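Long-range contact in protein, Family 18 Chitinase (Crocus vernus, PDB 3SIM), which probably binds chitin and, as a TIM-barrel glycosyl hydrolase of family 18, is expected to cleave its glycosidic linkages: residues R143-K149 with Y176-N181. Sequence-based numbering, arbitrary orientation.
Sequences RLITTLK and YKNAIN
With CG turned anti to its own carbonyl carbon (chi1 -75°) and the chain extended beyond CG, Lys149 runs out from helix 134-150 and sets its ammonium group against the backbone of Ala179. Lys149 NZ donates a hydrogen bond of 2.8 Å to Ala179 O. The donor stands 55° out of the carbonyl plane, with a C=O...N angle of 120°. A water 2.9 Å from Lys149 NZ accepts a second hydrogen bond and passes one on to Asn178 O, tying the ammonium to two successive carbonyls. The Asn181 side chain comes from the opposite direction and ends beside the same nitrogen.

One turn earlier in the helix the contact becomes mainly van der Waals packing. Ile145 CG2, placed anti to the backbone N, lies 3.7 Å from Ala179 CB and also touches Ala179 O, so this carbonyl is approached by both a methyl and a charge. Thr146 OG1, hydrogen-bonded to Gly142 O within its helix, meets the Tyr176 ring obliquely, 3.9 Å from Tyr176 CD1, the two side chains crossing at about a right angle.

Were Lys149 replaced by an alanine, Ala179 O would probably lose its ammonium donor and the bridging water one of its mates. The 176-181 loop links helix 166-175 to strand 182-184 of the TIM barrel, and Asn181 already pairs through its backbone with Ala157 of the neighbouring strand. Lys149 thus links helix 134-150 to the loop that leads into strand 182-184, its positive charge probably stabilised by the Ala179 carbonyl dipole and by the water on Asn178 O.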
loop_
_atom_site.group_PDB
_atom_site.type_symbol
_atom_site.label_atom_id
_atom_site.label_comp_id
_atom_site.label_asym_id
_atom_site.label_seq_id
_atom_site.Cartn_x
_atom_site.Cartn_y
_atom_site.Cartn_z
ATOM N N ARG A 143 6.786 16.138 3.977
ATOM C CA ARG A 143 7.816 16.767 3.173
ATOM C C ARG A 143 8.291 15.866 2.011
ATOM O O ARG A 143 8.392 16.314 0.955
ATOM C CB ARG A 143 8.994 17.281 4.012
ATOM C CG ARG A 143 8.709 18.572 4.753
ATOM C CD ARG A 143 9.796 18.992 5.737
ATOM N NE ARG A 143 11.091 19.190 5.146
ATOM C CZ ARG A 143 12.178 19.545 5.807
ATOM N NH1 ARG A 143 13.300 19.677 5.160
ATOM N NH2 ARG A 143 12.142 19.739 7.091
ATOM N N LEU A 144 8.467 14.580 2.249
ATOM C CA LEU A 144 8.848 13.647 1.202
ATOM C C LEU A 144 7.839 13.586 0.048
ATOM O O LEU A 144 8.246 13.767 -1.028
ATOM C CB LEU A 144 8.881 12.241 1.776
ATOM C CG LEU A 144 9.748 11.109 1.244
ATOM C CD1 LEU A 144 9.177 9.705 1.450
ATOM C CD2 LEU A 144 10.403 11.300 -0.092
ATOM N N ILE A 145 6.569 13.377 0.311
ATOM C CA ILE A 145 5.600 13.319 -0.749
ATOM C C ILE A 145 5.505 14.651 -1.523
ATOM O O ILE A 145 5.563 14.637 -2.678
ATOM C CB ILE A 145 4.241 12.917 -0.212
ATOM C CG1 ILE A 145 4.319 11.525 0.397
ATOM C CG2 ILE A 145 3.153 13.055 -1.277
ATOM C CD1 ILE A 145 3.209 11.186 1.247
ATOM N N THR A 146 5.463 15.751 -0.799
ATOM C CA THR A 146 5.322 17.080 -1.340
ATOM C C THR A 146 6.501 17.361 -2.283
ATOM O O THR A 146 6.279 17.711 -3.394
ATOM C CB THR A 146 5.205 18.183 -0.225
ATOM O OG1 THR A 146 4.013 18.042 0.542
ATOM C CG2 THR A 146 5.202 19.524 -0.839
ATOM N N THR A 147 7.711 17.055 -1.844
ATOM C CA THR A 147 8.911 17.232 -2.658
ATOM C C THR A 147 8.966 16.397 -3.927
ATOM O O THR A 147 9.273 16.880 -4.951
ATOM C CB THR A 147 10.237 16.955 -1.867
ATOM O OG1 THR A 147 10.349 17.849 -0.799
ATOM C CG2 THR A 147 11.456 17.106 -2.736
ATOM N N LEU A 148 8.672 15.120 -3.798
ATOM C CA LEU A 148 8.692 14.192 -4.879
ATOM C C LEU A 148 7.661 14.620 -5.967
ATOM O O LEU A 148 8.007 14.642 -7.092
ATOM C CB LEU A 148 8.471 12.771 -4.378
ATOM C CG LEU A 148 9.613 12.070 -3.600
ATOM C CD1 LEU A 148 9.140 10.728 -3.190
ATOM C CD2 LEU A 148 10.842 11.984 -4.378
ATOM N N LYS A 149 6.464 15.011 -5.548
ATOM C CA LYS A 149 5.440 15.534 -6.441
ATOM C C LYS A 149 5.872 16.844 -7.156
ATOM O O LYS A 149 5.722 16.958 -8.321
ATOM C CB LYS A 149 4.093 15.684 -5.713
ATOM C CG LYS A 149 3.306 14.397 -5.426
ATOM C CD LYS A 149 1.888 14.667 -4.980
ATOM C CE LYS A 149 1.031 13.383 -4.787
ATOM N NZ LYS A 149 -0.331 13.559 -4.518
ATOM N N TYR A 176 -1.164 17.223 5.862
ATOM C CA TYR A 176 -0.819 17.152 4.440
ATOM C C TYR A 176 -1.917 16.579 3.517
ATOM O O TYR A 176 -1.628 15.854 2.624
ATOM C CB TYR A 176 0.525 16.433 4.203
ATOM C CG TYR A 176 1.721 17.096 4.835
ATOM C CD1 TYR A 176 2.523 17.922 4.125
ATOM C CD2 TYR A 176 1.983 16.924 6.164
ATOM C CE1 TYR A 176 3.623 18.557 4.724
ATOM C CE2 TYR A 176 2.998 17.530 6.784
ATOM C CZ TYR A 176 3.859 18.363 6.072
ATOM O OH TYR A 176 4.895 18.952 6.709
ATOM N N LYS A 177 -3.159 16.953 3.735
ATOM C CA LYS A 177 -4.329 16.362 3.059
ATOM C C LYS A 177 -4.275 16.503 1.540
ATOM O O LYS A 177 -4.569 15.579 0.869
ATOM C CB LYS A 177 -5.675 16.799 3.668
ATOM C CG LYS A 177 -6.815 17.014 2.686
ATOM C CD LYS A 177 -6.844 18.414 2.205
ATOM C CE LYS A 177 -7.437 19.397 3.210
ATOM N NZ LYS A 177 -6.778 20.682 3.193
ATOM N N ASN A 178 -3.796 17.609 1.026
ATOM C CA ASN A 178 -3.617 17.726 -0.410
ATOM C C ASN A 178 -2.509 16.900 -1.071
ATOM O O ASN A 178 -2.448 16.843 -2.238
ATOM C CB ASN A 178 -3.447 19.156 -0.837
ATOM C CG ASN A 178 -2.241 19.743 -0.315
ATOM O OD1 ASN A 178 -1.131 19.414 -0.686
ATOM N N ALA A 179 -1.600 16.334 -0.309
ATOM C CA ALA A 179 -0.567 15.462 -0.841
ATOM C C ALA A 179 -0.909 13.967 -1.013
ATOM O O ALA A 179 -0.229 13.272 -1.715
ATOM C CB ALA A 179 0.718 15.611 -0.066
ATOM N N ILE A 180 -1.951 13.532 -0.337
ATOM C CA ILE A 180 -2.420 12.161 -0.337
ATOM C C ILE A 180 -3.681 11.935 -1.244
ATOM O O ILE A 180 -4.734 12.490 -1.020
ATOM C CB ILE A 180 -2.706 11.692 1.092
ATOM C CG1 ILE A 180 -1.463 11.690 1.962
ATOM C CG2 ILE A 180 -3.273 10.376 1.095
ATOM C CD1 ILE A 180 -1.710 11.986 3.272
ATOM N N ASN A 181 -3.483 11.136 -2.273
ATOM C CA ASN A 181 -4.517 10.724 -3.185
ATOM C C ASN A 181 -5.660 9.791 -2.747
ATOM O O ASN A 181 -6.735 10.039 -3.115
ATOM C CB ASN A 181 -3.940 10.277 -4.486
ATOM C CG ASN A 181 -3.161 11.363 -5.149
ATOM O OD1 ASN A 181 -3.685 12.239 -5.695
ATOM N ND2 ASN A 181 -1.935 11.316 -5.008
HETATM O O HOH W 1 -1.440 16.237 -4.886
#